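Local coordinates for germination protein YpeB (Bacillus megaterium QM B1551, PDB 5BOI) that takes part in spore germination, its C-terminal part, the piece described here, consisting of PepSY domains that are probably inhibitory, at residues Ser21-Lys26 with Leu70-Asp75; Ser126-Tyr131 with Arg161-Pro166; Arg187-Thr192 with Arg214-Ala219; Glu203-Gly206 with Asp211-Arg214. All coordinates share one frame; numbering follows the deposited sequence.

Contact 1: residues Ser21-Lys26 with Leu70-Asp75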
loop_
_atom_site.group_PDB
_atom_site.type_symbol
_atom_site.label_atom_id
_atom_site.label_comp_id
_atom_site.label_asym_id
_atom_site.label_seq_id
_atom_site.Cartn_x
_atom_site.Cartn_y
_atom_site.Cartn_z
ATOM N N SER A 21 -4.888 6.780 -18.276
ATOM C CA SER A 21 -3.509 6.316 -18.172
ATOM C C SER A 21 -3.297 5.299 -17.046
ATOM O O SER A 21 -2.712 4.234 -17.257
ATOM C CB SER A 21 -2.584 7.513 -17.969
ATOM O OG SER A 21 -1.251 7.183 -18.308
ATOM N N PHE A 22 -3.776 5.639 -15.853
ATOM C CA PHE A 22 -3.627 4.797 -14.665
ATOM C C PHE A 22 -4.303 3.432 -14.810
ATOM O O PHE A 22 -3.786 2.418 -14.337
ATOM C CB PHE A 22 -4.203 5.532 -13.454
ATOM C CG PHE A 22 -3.772 4.974 -12.128
ATOM C CD1 PHE A 22 -2.504 5.238 -11.625
ATOM C CD2 PHE A 22 -4.646 4.212 -11.370
ATOM C CE1 PHE A 22 -2.115 4.736 -10.390
ATOM C CE2 PHE A 22 -4.265 3.711 -10.131
ATOM C CZ PHE A 22 -2.994 3.976 -9.643
ATOM N N LEU A 23 -5.464 3.422 -15.461
ATOM C CA LEU A 23 -6.307 2.232 -15.543
ATOM C C LEU A 23 -6.176 1.543 -16.890
ATOM O O LEU A 23 -6.852 0.546 -17.157
ATOM C CB LEU A 23 -7.771 2.599 -15.303
ATOM C CG LEU A 23 -8.125 3.168 -13.932
ATOM C CD1 LEU A 23 -9.556 3.675 -13.951
ATOM C CD2 LEU A 23 -7.933 2.109 -12.865
ATOM N N ASN A 24 -5.317 2.096 -17.737
ATOM C CA ASN A 24 -5.062 1.532 -19.052
ATOM C C ASN A 24 -6.349 1.430 -19.868
ATOM O O ASN A 24 -6.636 0.392 -20.459
ATOM C CB ASN A 24 -4.399 0.157 -18.912
ATOM C CG ASN A 24 -3.400 -0.123 -20.011
ATOM O OD1 ASN A 24 -3.098 0.744 -20.832
ATOM N ND2 ASN A 24 -2.867 -1.340 -20.025
ATOM N N LEU A 25 -7.130 2.507 -19.877
ATOM C CA LEU A 25 -8.368 2.552 -20.647
ATOM C C LEU A 25 -8.061 2.830 -22.119
ATOM O O LEU A 25 -7.194 3.645 -22.434
ATOM C CB LEU A 25 -9.311 3.620 -20.093
ATOM C CG LEU A 25 -9.600 3.600 -18.589
ATOM C CD1 LEU A 25 -10.476 4.784 -18.211
ATOM C CD2 LEU A 25 -10.241 2.288 -18.152
ATOM N N LYS A 26 -8.774 2.158 -23.017
ATOM C CA LYS A 26 -8.502 2.283 -24.447
ATOM C C LYS A 26 -9.323 3.376 -25.135
ATOM O O LYS A 26 -8.929 3.877 -26.191
ATOM C CB LYS A 26 -8.727 0.939 -25.145
ATOM C CG LYS A 26 -8.201 -0.258 -24.360
ATOM C CD LYS A 26 -9.256 -1.336 -24.176
ATOM C CE LYS A 26 -8.595 -2.668 -23.861
ATOM N NZ LYS A 26 -9.488 -3.822 -24.150
ATOM N N LEU A 70 -5.761 8.756 -6.120
ATOM C CA LEU A 70 -5.956 8.572 -4.693
ATOM C C LEU A 70 -6.505 7.190 -4.338
ATOM O O LEU A 70 -5.997 6.524 -3.438
ATOM C CB LEU A 70 -6.898 9.651 -4.177
ATOM C CG LEU A 70 -7.025 9.787 -2.668
ATOM C CD1 LEU A 70 -5.692 10.222 -2.055
ATOM C CD2 LEU A 70 -8.133 10.773 -2.358
ATOM N N TRP A 71 -7.554 6.768 -5.045
ATOM C CA TRP A 71 -8.285 5.545 -4.708
ATOM C C TRP A 71 -8.966 4.982 -5.954
ATOM O O TRP A 71 -9.425 5.741 -6.807
ATOM C CB TRP A 71 -9.309 5.834 -3.601
ATOM C CG TRP A 71 -10.049 4.625 -3.080
ATOM C CD1 TRP A 71 -9.647 3.776 -2.083
ATOM C CD2 TRP A 71 -11.330 4.150 -3.515
ATOM N NE1 TRP A 71 -10.594 2.795 -1.883
ATOM C CE2 TRP A 71 -11.638 3.004 -2.748
ATOM C CE3 TRP A 71 -12.244 4.579 -4.484
ATOM C CZ2 TRP A 71 -12.819 2.282 -2.922
ATOM C CZ3 TRP A 71 -13.421 3.857 -4.652
ATOM C CH2 TRP A 71 -13.694 2.726 -3.873
ATOM N N VAL A 72 -8.989 3.656 -6.071
ATOM C CA VAL A 72 -9.613 2.961 -7.204
ATOM C C VAL A 72 -10.321 1.700 -6.749
ATOM O O VAL A 72 -9.842 0.971 -5.874
ATOM C CB VAL A 72 -8.582 2.556 -8.305
ATOM C CG1 VAL A 72 -9.228 1.628 -9.356
ATOM C CG2 VAL A 72 -7.983 3.772 -8.976
ATOM N N LEU A 73 -11.478 1.430 -7.333
ATOM C CA LEU A 73 -12.072 0.116 -7.163
ATOM C C LEU A 73 -12.825 -0.289 -8.417
ATOM O O LEU A 73 -13.721 0.428 -8.859
ATOM C CB LEU A 73 -13.009 0.086 -5.960
ATOM C CG LEU A 73 -13.577 -1.317 -5.742
ATOM C CD1 LEU A 73 -12.434 -2.318 -5.627
ATOM C CD2 LEU A 73 -14.472 -1.366 -4.513
ATOM N N GLU A 74 -12.414 -1.414 -9.001
ATOM C CA GLU A 74 -13.144 -2.036 -10.095
ATOM C C GLU A 74 -14.031 -3.086 -9.467
ATOM O O GLU A 74 -13.527 -4.088 -8.961
ATOM C CB GLU A 74 -12.207 -2.677 -11.124
ATOM C CG GLU A 74 -11.162 -1.738 -11.718
ATOM C CD GLU A 74 -10.406 -2.366 -12.884
ATOM O OE1 GLU A 74 -10.861 -3.416 -13.401
ATOM O OE2 GLU A 74 -9.354 -1.811 -13.280
ATOM N N ASP A 75 -15.340 -2.854 -9.485
ATOM C CA ASP A 75 -16.281 -3.732 -8.791
ATOM C C ASP A 75 -16.590 -4.974 -9.620
ATOM O O ASP A 75 -17.616 -5.050 -10.301
ATOM C CB ASP A 75 -17.565 -2.979 -8.455
ATOM C CG ASP A 75 -18.477 -3.770 -7.543
ATOM O OD1 ASP A 75 -17.969 -4.600 -6.759
ATOM O OD2 ASP A 75 -19.702 -3.560 -7.615
#
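With CG of Phe22 anti to the backbone N (chi1 -163°) and CG of Leu23 turned instead beside its own N (chi1 -63°), two consecutive side chains at the end of helix 12-22 both reach the same residue of strand 69-74, Val72. This is helix-on-sheet packing within the PepSY-type region near the start of the chain, the end of the helix packing against an antiparallel sheet in which Val72 is flanked by strands 57-63 and 146-150. The two methyls of Val72 divide the work. CG2 meets the Phe22 ring obliquely, 3.9 Å from Phe22 CE2, while CG1 lies 3.8 Å from CD2 of Leu23. In both pairs the side chains run past one another in opposite directions. Phe95, His99 and Phe149 make edge-to-face contacts with the Phe22 ring, and Met60 also touches it. Asn24 then ends the helix in a Schellman motif, its phi positive. Toward the partly exposed margin Glu74 follows, its polar end engaged in a salt bridge from OE1 to Arg76. Its other oxygen, OE2, merely grazes the leucine methyl, at 4.2 Å from Leu23 CD2.

Contact 2: residues Ser126-Tyr131 with Arg161-Pro166. With SO4 (sulfate ion), chain B.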
loop_
_atom_site.group_PDB
_atom_site.type_symbol
_atom_site.label_atom_id
_atom_site.label_comp_id
_atom_site.label_asym_id
_atom_site.label_seq_id
_atom_site.Cartn_x
_atom_site.Cartn_y
_atom_site.Cartn_z
ATOM N N SER A 126 17.536 6.168 3.777
ATOM C CA SER A 126 18.434 5.188 4.396
ATOM C C SER A 126 17.775 3.821 4.632
ATOM O O SER A 126 18.411 2.913 5.170
ATOM C CB SER A 126 18.993 5.741 5.720
ATOM O OG SER A 126 17.990 5.811 6.732
ATOM N N GLY A 127 16.526 3.644 4.204
ATOM C CA GLY A 127 15.947 2.318 4.210
ATOM C C GLY A 127 15.005 2.059 5.376
ATOM O O GLY A 127 14.503 0.935 5.519
ATOM N N VAL A 128 14.724 3.085 6.171
ATOM C CA VAL A 128 13.755 2.910 7.271
ATOM C C VAL A 128 12.334 2.723 6.693
ATOM O O VAL A 128 11.892 3.506 5.841
ATOM C CB VAL A 128 13.772 4.103 8.247
ATOM C CG1 VAL A 128 12.786 3.848 9.404
ATOM C CG2 VAL A 128 15.189 4.346 8.803
ATOM N N ARG A 129 11.616 1.694 7.143
ATOM C CA ARG A 129 10.264 1.410 6.632
ATOM C C ARG A 129 9.210 2.174 7.429
ATOM O O ARG A 129 9.108 2.004 8.644
ATOM C CB ARG A 129 9.979 -0.088 6.683
ATOM C CG ARG A 129 10.757 -0.805 5.584
ATOM C CD ARG A 129 10.840 -2.305 5.706
ATOM N NE ARG A 129 11.872 -2.786 4.787
ATOM C CZ ARG A 129 12.074 -4.059 4.471
ATOM N NH1 ARG A 129 11.314 -5.011 5.001
ATOM N NH2 ARG A 129 13.042 -4.377 3.619
ATOM N N ILE A 130 8.444 3.014 6.748
ATOM C CA ILE A 130 7.465 3.862 7.419
ATOM C C ILE A 130 6.091 3.224 7.225
ATOM O O ILE A 130 5.391 3.498 6.243
ATOM C CB ILE A 130 7.446 5.297 6.858
ATOM C CG1 ILE A 130 8.855 5.888 6.746
ATOM C CG2 ILE A 130 6.519 6.177 7.660
ATOM C CD1 ILE A 130 9.576 6.028 8.060
ATOM N N TYR A 131 5.723 2.347 8.144
ATOM C CA TYR A 131 4.483 1.594 7.984
ATOM C C TYR A 131 3.185 2.430 7.898
ATOM O O TYR A 131 2.276 2.033 7.173
ATOM C CB TYR A 131 4.387 0.533 9.091
ATOM C CG TYR A 131 5.213 -0.688 8.739
ATOM C CD1 TYR A 131 6.579 -0.720 8.988
ATOM C CD2 TYR A 131 4.626 -1.799 8.161
ATOM C CE1 TYR A 131 7.335 -1.824 8.648
ATOM C CE2 TYR A 131 5.360 -2.901 7.829
ATOM C CZ TYR A 131 6.696 -2.916 8.050
ATOM O OH TYR A 131 7.401 -4.037 7.692
ATOM N N ARG A 161 9.955 13.553 8.182
ATOM C CA ARG A 161 10.206 13.270 9.580
ATOM C C ARG A 161 11.709 13.352 9.815
ATOM O O ARG A 161 12.494 13.057 8.910
ATOM C CB ARG A 161 9.692 11.875 9.954
ATOM C CG ARG A 161 8.216 11.600 9.638
ATOM C CD ARG A 161 7.965 10.093 9.513
ATOM N NE ARG A 161 6.550 9.728 9.635
ATOM C CZ ARG A 161 5.697 9.670 8.616
ATOM N NH1 ARG A 161 4.430 9.320 8.825
ATOM N NH2 ARG A 161 6.110 9.957 7.384
ATOM N N ASP A 162 12.129 13.747 11.010
ATOM C CA ASP A 162 13.540 13.577 11.348
ATOM C C ASP A 162 13.597 12.445 12.359
ATOM O O ASP A 162 13.244 12.612 13.518
ATOM C CB ASP A 162 14.190 14.854 11.895
ATOM C CG ASP A 162 15.565 14.592 12.504
ATOM O OD1 ASP A 162 16.496 14.228 11.748
ATOM O OD2 ASP A 162 15.742 14.797 13.722
ATOM N N ILE A 163 14.044 11.286 11.894
ATOM C CA ILE A 163 14.009 10.051 12.662
ATOM C C ILE A 163 15.149 9.982 13.673
ATOM O O ILE A 163 16.308 10.219 13.319
ATOM C CB ILE A 163 14.044 8.846 11.701
ATOM C CG1 ILE A 163 12.821 8.919 10.780
ATOM C CG2 ILE A 163 14.122 7.524 12.453
ATOM C CD1 ILE A 163 12.865 7.983 9.627
ATOM N N PRO A 164 14.816 9.676 14.946
ATOM C CA PRO A 164 15.802 9.676 16.032
ATOM C C PRO A 164 16.762 8.499 15.933
ATOM O O PRO A 164 16.489 7.523 15.229
ATOM C CB PRO A 164 14.936 9.561 17.291
ATOM C CG PRO A 164 13.739 8.808 16.832
ATOM C CD PRO A 164 13.475 9.291 15.428
ATOM N N LYS A 165 17.876 8.600 16.644
ATOM C CA LYS A 165 18.837 7.512 16.729
ATOM C C LYS A 165 18.347 6.477 17.742
ATOM O O LYS A 165 17.790 6.842 18.779
ATOM C CB LYS A 165 20.216 8.052 17.125
ATOM C CG LYS A 165 21.378 7.114 16.848
ATOM C CD LYS A 165 22.708 7.799 17.142
ATOM C CE LYS A 165 22.758 9.180 16.500
ATOM N NZ LYS A 165 23.684 9.238 15.328
ATOM N N PRO A 166 18.545 5.185 17.447
ATOM C CA PRO A 166 18.182 4.184 18.454
ATOM C C PRO A 166 19.010 4.354 19.694
ATOM O O PRO A 166 20.163 4.792 19.595
ATOM C CB PRO A 166 18.513 2.851 17.782
ATOM C CG PRO A 166 18.494 3.141 16.322
ATOM C CD PRO A 166 18.919 4.567 16.160
HETATM S S SO4 B . 16.669 9.108 6.675
HETATM O O1 SO4 B . 15.509 9.985 6.556
HETATM O O2 SO4 B . 16.235 7.746 6.955
HETATM O O3 SO4 B . 17.417 9.147 5.419
HETATM O O4 SO4 B . 17.524 9.570 7.762
#
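Ile130 lays its CG2 methyl over the centre of the Arg161 guanidinium, 3.7 Å from Arg161 CZ, and this is the closest approach between the two segments. The three nitrogens lie at similar distances from the methyl, which sits above the middle of one face of the flat cation. The methyl is anti to the backbone N of Ile130, whereas the other branch, with CG1 beside that N and anti to the carbonyl carbon (chi1 -48°), carries CD1 off roughly at right angles, toward Ile163. There the packing is slacker: Ile163 CD1 is 4.1 Å from Ile130 CD1 and equally 4.1 Å from Val128 CG1, each pair meeting tip to tip. The contact packs the irregular connection between helices 152-156 and 170-175 on the short strand 129-130, within the YpeB PepSY1-PepSY2 family region. That strand pairs in parallel with strand 182-192, whose Ile190 also packs against Ile130 and Ile163. Arg161 is held at its nitrogens as well, by salt bridges from NH2 to Asp133 and from NH1 to Glu198. Replacing Arg161 by an alanine removes the cation over Ile130 and is likely to leave Asp133 and Glu198 without their common partner. On the solvent side, exposed Ser126 makes no contact with 161-166 and instead binds a sulfate ion, probably acquired from the crystallisation liquor. Its OG donates to sulfate O2 at 2.6 Å, and its backbone N adds a weak bond to O3; Thr124 OG1 holds the same ion.

Contact 3: residues Arg187-Thr192 with Arg214-Ala219. With SO4 (sulfate ion), chain C.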
loop_
_atom_site.group_PDB
_atom_site.type_symbol
_atom_site.label_atom_id
_atom_site.label_comp_id
_atom_site.label_asym_id
_atom_site.label_seq_id
_atom_site.Cartn_x
_atom_site.Cartn_y
_atom_site.Cartn_z
ATOM N N ARG A 187 15.501 -4.841 9.861
ATOM C CA ARG A 187 15.555 -3.461 9.364
ATOM C C ARG A 187 15.053 -2.496 10.436
ATOM O O ARG A 187 14.415 -2.928 11.389
ATOM C CB ARG A 187 14.691 -3.301 8.115
ATOM C CG ARG A 187 15.133 -4.123 6.903
ATOM C CD ARG A 187 16.482 -3.648 6.338
ATOM N NE ARG A 187 16.748 -4.291 5.047
ATOM C CZ ARG A 187 17.219 -5.523 4.898
ATOM N NH1 ARG A 187 17.512 -6.266 5.955
ATOM N NH2 ARG A 187 17.412 -6.012 3.673
ATOM N N LEU A 188 15.309 -1.197 10.282
ATOM C CA LEU A 188 14.634 -0.199 11.138
ATOM C C LEU A 188 13.271 0.176 10.565
ATOM O O LEU A 188 13.064 0.150 9.347
ATOM C CB LEU A 188 15.472 1.065 11.281
ATOM C CG LEU A 188 16.614 1.037 12.286
ATOM C CD1 LEU A 188 17.497 2.248 12.048
ATOM C CD2 LEU A 188 16.066 1.089 13.726
ATOM N N ALA A 189 12.325 0.513 11.434
ATOM C CA ALA A 189 10.966 0.790 10.971
ATOM C C ALA A 189 10.263 1.741 11.931
ATOM O O ALA A 189 10.592 1.788 13.124
ATOM C CB ALA A 189 10.178 -0.505 10.818
ATOM N N ILE A 190 9.340 2.530 11.392
ATOM C CA ILE A 190 8.454 3.367 12.186
ATOM C C ILE A 190 7.052 2.768 12.127
ATOM O O ILE A 190 6.534 2.508 11.046
ATOM C CB ILE A 190 8.404 4.809 11.677
ATOM C CG1 ILE A 190 9.734 5.512 11.956
ATOM C CG2 ILE A 190 7.239 5.564 12.318
ATOM C CD1 ILE A 190 9.796 6.905 11.405
ATOM N N ILE A 191 6.457 2.524 13.292
ATOM C CA ILE A 191 5.068 2.099 13.348
ATOM C C ILE A 191 4.401 2.938 14.420
ATOM O O ILE A 191 5.073 3.694 15.152
ATOM C CB ILE A 191 4.901 0.597 13.708
ATOM C CG1 ILE A 191 5.430 0.323 15.123
ATOM C CG2 ILE A 191 5.545 -0.313 12.663
ATOM C CD1 ILE A 191 5.110 -1.072 15.656
ATOM N N THR A 192 3.084 2.799 14.541
ATOM C CA THR A 192 2.434 3.298 15.749
ATOM C C THR A 192 2.536 2.252 16.846
ATOM O O THR A 192 2.636 1.058 16.569
ATOM C CB THR A 192 0.973 3.641 15.511
ATOM O OG1 THR A 192 0.293 2.470 15.049
ATOM C CG2 THR A 192 0.861 4.759 14.458
ATOM N N ARG A 214 6.448 -11.293 11.702
ATOM C CA ARG A 214 7.163 -10.030 11.807
ATOM C C ARG A 214 7.054 -9.563 13.252
ATOM O O ARG A 214 5.948 -9.508 13.827
ATOM C CB ARG A 214 6.593 -8.974 10.861
ATOM C CG ARG A 214 7.445 -7.694 10.759
ATOM C CD ARG A 214 6.767 -6.715 9.786
ATOM N NE ARG A 214 6.998 -7.100 8.398
ATOM C CZ ARG A 214 6.051 -7.292 7.483
ATOM N NH1 ARG A 214 4.757 -7.147 7.782
ATOM N NH2 ARG A 214 6.415 -7.619 6.252
ATOM N N ILE A 215 8.199 -9.245 13.831
ATOM C CA ILE A 215 8.260 -8.778 15.219
ATOM C C ILE A 215 8.931 -7.420 15.300
ATOM O O ILE A 215 10.042 -7.229 14.770
ATOM C CB ILE A 215 9.004 -9.780 16.108
ATOM C CG1 ILE A 215 8.231 -11.098 16.172
ATOM C CG2 ILE A 215 9.153 -9.216 17.573
ATOM C CD1 ILE A 215 9.116 -12.319 16.374
ATOM N N PHE A 216 8.271 -6.475 15.971
ATOM C CA PHE A 216 8.840 -5.142 16.155
ATOM C C PHE A 216 9.337 -4.950 17.589
ATOM O O PHE A 216 8.553 -5.139 18.540
ATOM C CB PHE A 216 7.804 -4.066 15.834
ATOM C CG PHE A 216 7.360 -4.050 14.385
ATOM C CD1 PHE A 216 6.335 -4.876 13.947
ATOM C CD2 PHE A 216 7.968 -3.188 13.475
ATOM C CE1 PHE A 216 5.914 -4.844 12.609
ATOM C CE2 PHE A 216 7.552 -3.151 12.146
ATOM C CZ PHE A 216 6.529 -3.980 11.720
ATOM N N ILE A 217 10.607 -4.569 17.734
ATOM C CA ILE A 217 11.216 -4.317 19.053
ATOM C C ILE A 217 11.535 -2.820 19.182
ATOM O O ILE A 217 12.229 -2.253 18.335
ATOM C CB ILE A 217 12.509 -5.141 19.249
ATOM C CG1 ILE A 217 12.232 -6.646 19.220
ATOM C CG2 ILE A 217 13.254 -4.763 20.554
ATOM C CD1 ILE A 217 11.223 -7.124 20.229
ATOM N N ASN A 218 11.000 -2.176 20.220
ATOM C CA ASN A 218 11.215 -0.744 20.434
ATOM C C ASN A 218 12.722 -0.413 20.458
ATOM O O ASN A 218 13.484 -1.062 21.174
ATOM C CB ASN A 218 10.545 -0.297 21.754
ATOM C CG ASN A 218 10.573 1.222 21.935
ATOM O OD1 ASN A 218 11.635 1.826 22.099
ATOM N ND2 ASN A 218 9.399 1.840 21.898
ATOM N N ALA A 219 13.156 0.567 19.661
ATOM C CA ALA A 219 14.603 0.855 19.497
ATOM C C ALA A 219 15.190 1.655 20.660
ATOM O O ALA A 219 16.398 1.917 20.670
ATOM C CB ALA A 219 14.852 1.601 18.194
HETATM S S SO4 C . 17.083 -2.754 1.149
HETATM O O1 SO4 C . 16.117 -1.661 1.030
HETATM O O2 SO4 C . 16.423 -3.939 1.687
HETATM O O3 SO4 C . 18.182 -2.365 2.035
HETATM O O4 SO4 C . 17.605 -3.067 -0.184
#
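Phe216, the residue most covered here, receives Ile191 on one face and Ala189 at its edge. The three residues join strands 182-192 and 211-218, each antiparallel to the strand 198-208 between them, in the C-terminal PepSY-family region. The contact spans that middle strand and is made by side chains on one side of the sheet. Ile191 contributes the larger share from its strand. Its CG2 stands 4.0 Å from the ring centroid of Phe216 and 29° off the ring normal, a CH-pi contact, and it comes within 3.5 Å of Phe216 CE2. The other branch of Ile191 occupies the position between the backbone N and the carbonyl carbon (chi1 64°), from which CD1 extends over the root of the ring, 3.9 Å from Phe216 CG. Both branches thus lie over the same face. Tyr131 adds an edge-to-face contact to the same ring. Away from this core, Arg187 meets O2 of a sulfate ion, probably from the crystallisation liquor, at its guanidinium edge and in its plane, NH2 bonding firmly and NE weakly. Beside the ring, Ala189 CB lies in the ring plane, 4.0 Å from Phe216 CE2.

Contact 4: residues Glu203-Gly206 with Asp211-Arg214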
loop_
_atom_site.group_PDB
_atom_site.type_symbol
_atom_site.label_atom_id
_atom_site.label_comp_id
_atom_site.label_asym_id
_atom_site.label_seq_id
_atom_site.Cartn_x
_atom_site.Cartn_y
_atom_site.Cartn_z
ATOM N N GLU A 203 12.735 -4.008 13.212
ATOM C CA GLU A 203 11.778 -4.969 12.687
ATOM C C GLU A 203 12.516 -6.252 12.333
ATOM O O GLU A 203 13.518 -6.213 11.628
ATOM C CB GLU A 203 11.076 -4.403 11.448
ATOM C CG GLU A 203 10.199 -5.412 10.731
ATOM C CD GLU A 203 10.142 -5.148 9.243
ATOM O OE1 GLU A 203 9.977 -3.967 8.863
ATOM O OE2 GLU A 203 10.264 -6.114 8.460
ATOM N N PHE A 204 12.029 -7.384 12.823
ATOM C CA PHE A 204 12.617 -8.676 12.517
ATOM C C PHE A 204 11.618 -9.541 11.758
ATOM O O PHE A 204 10.457 -9.670 12.167
ATOM C CB PHE A 204 13.048 -9.394 13.809
ATOM C CG PHE A 204 14.154 -8.684 14.575
ATOM C CD1 PHE A 204 15.487 -8.920 14.259
ATOM C CD2 PHE A 204 13.852 -7.784 15.597
ATOM C CE1 PHE A 204 16.523 -8.275 14.951
ATOM C CE2 PHE A 204 14.850 -7.147 16.301
ATOM C CZ PHE A 204 16.206 -7.385 15.978
ATOM N N LEU A 205 12.078 -10.144 10.669
ATOM C CA LEU A 205 11.291 -11.119 9.929
ATOM C C LEU A 205 11.915 -12.482 10.189
ATOM O O LEU A 205 13.118 -12.672 9.976
ATOM C CB LEU A 205 11.294 -10.769 8.443
ATOM C CG LEU A 205 10.429 -11.475 7.401
ATOM C CD1 LEU A 205 9.006 -11.586 7.863
ATOM C CD2 LEU A 205 10.500 -10.664 6.115
ATOM N N GLY A 206 11.119 -13.431 10.670
ATOM C CA GLY A 206 11.662 -14.732 11.013
ATOM C C GLY A 206 10.595 -15.807 11.078
ATOM O O GLY A 206 9.426 -15.564 10.771
ATOM N N ASP A 211 5.927 -21.201 10.973
ATOM C CA ASP A 211 5.095 -20.039 10.673
ATOM C C ASP A 211 5.997 -18.813 10.567
ATOM O O ASP A 211 6.943 -18.681 11.335
ATOM C CB ASP A 211 4.046 -19.807 11.757
ATOM C CG ASP A 211 2.770 -20.596 11.532
ATOM O OD1 ASP A 211 2.507 -21.038 10.387
ATOM O OD2 ASP A 211 2.029 -20.775 12.523
ATOM N N THR A 212 5.692 -17.920 9.632
ATOM C CA THR A 212 6.456 -16.688 9.490
ATOM C C THR A 212 5.854 -15.522 10.275
ATOM O O THR A 212 4.652 -15.254 10.201
ATOM C CB THR A 212 6.576 -16.306 8.011
ATOM O OG1 THR A 212 7.211 -17.381 7.311
ATOM C CG2 THR A 212 7.393 -15.037 7.847
ATOM N N TYR A 213 6.712 -14.825 11.017
ATOM C CA TYR A 213 6.310 -13.703 11.864
ATOM C C TYR A 213 7.108 -12.443 11.589
ATOM O O TYR A 213 8.292 -12.521 11.285
ATOM C CB TYR A 213 6.491 -14.050 13.334
ATOM C CG TYR A 213 5.446 -15.021 13.823
ATOM C CD1 TYR A 213 5.627 -16.386 13.667
ATOM C CD2 TYR A 213 4.264 -14.570 14.395
ATOM C CE1 TYR A 213 4.684 -17.282 14.099
ATOM C CE2 TYR A 213 3.299 -15.467 14.819
ATOM C CZ TYR A 213 3.517 -16.822 14.666
ATOM O OH TYR A 213 2.565 -17.725 15.091
ATOM N N ARG A 214 6.448 -11.293 11.702
ATOM C CA ARG A 214 7.163 -10.030 11.807
ATOM C C ARG A 214 7.054 -9.563 13.252
ATOM O O ARG A 214 5.948 -9.508 13.827
ATOM C CB ARG A 214 6.593 -8.974 10.861
ATOM C CG ARG A 214 7.445 -7.694 10.759
ATOM C CD ARG A 214 6.767 -6.715 9.786
ATOM N NE ARG A 214 6.998 -7.100 8.398
ATOM C CZ ARG A 214 6.051 -7.292 7.483
ATOM N NH1 ARG A 214 4.757 -7.147 7.782
ATOM N NH2 ARG A 214 6.415 -7.619 6.252
HETATM O O HOH W 1 9.507 -6.999 6.267
#
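The Arg214 guanidinium takes Glu203 OE2 at its edge, near its plane, while the carboxylate itself is turned steeply, the two planes standing 80° apart. The resulting salt bridge uses NE in a weak bond of 3.4 Å to Glu203 OE2. A water reinforces it, donating to Glu203 OE2 at 2.5 Å and accepting from Arg214 NH2. Below the charged ends the aliphatic parts cross obliquely, with Glu203 CG 3.6 Å from Arg214 CG. The arginine chain starts out extended and bends at chi3 (-78°), which swings NE toward the glutamate. Beneath these groups lies a beta hairpin formed by strands 198-208 and 211-218. Gly206 and Tyr213 form its hydrogen-bonded pair: Gly206 N donates to Tyr213 O at 3.0 Å and Tyr213 N to Gly206 O at 2.8 Å, both nearly straight. Leu205 and Arg214 make the adjoining non-hydrogen-bonded pair, where CA-H...O contacts help close the strands. On the same face as Arg214, Leu205 CD1 touches Thr212 CG2 at 3.8 Å. An alanine in place of Glu203 would remove the carboxylate and probably leave Arg214 NE without its anionic mate and the bridging water without this acceptor. The remaining guanidinium nitrogens are committed to Glu228 and to the carbonyl of Ala107, and Tyr131 OH makes a weak hydrogen bond to Glu203 OE1. Glu203 and Arg214 are both buried, so their charges probably offset one another in part, with Glu228 also pairing with Arg214 and Arg129 lying at longer range from Glu203.

Contact 1 stands apart at the N-terminal end of the chain, its centre 32 to 33 Å from those of the other three and across the centre of the molecule from all three. Contacts 2, 3 and 4 cluster instead, with centres about 10 Å (2 and 3), 11 Å (3 and 4) and 19 Å (2 and 4) apart. Contact 2 meets contact 3 where strand 129-130 pairs with strand 182-192, while contacts 3 and 4 share Arg214. Along the chain contact 1 closes first, then contact 2; contact 3 opens next and encloses the first segment of contact 4, both closing on strand 211-218. Tyr131 bridges the cluster, tying the C-terminal PepSY-family region to the preceding one.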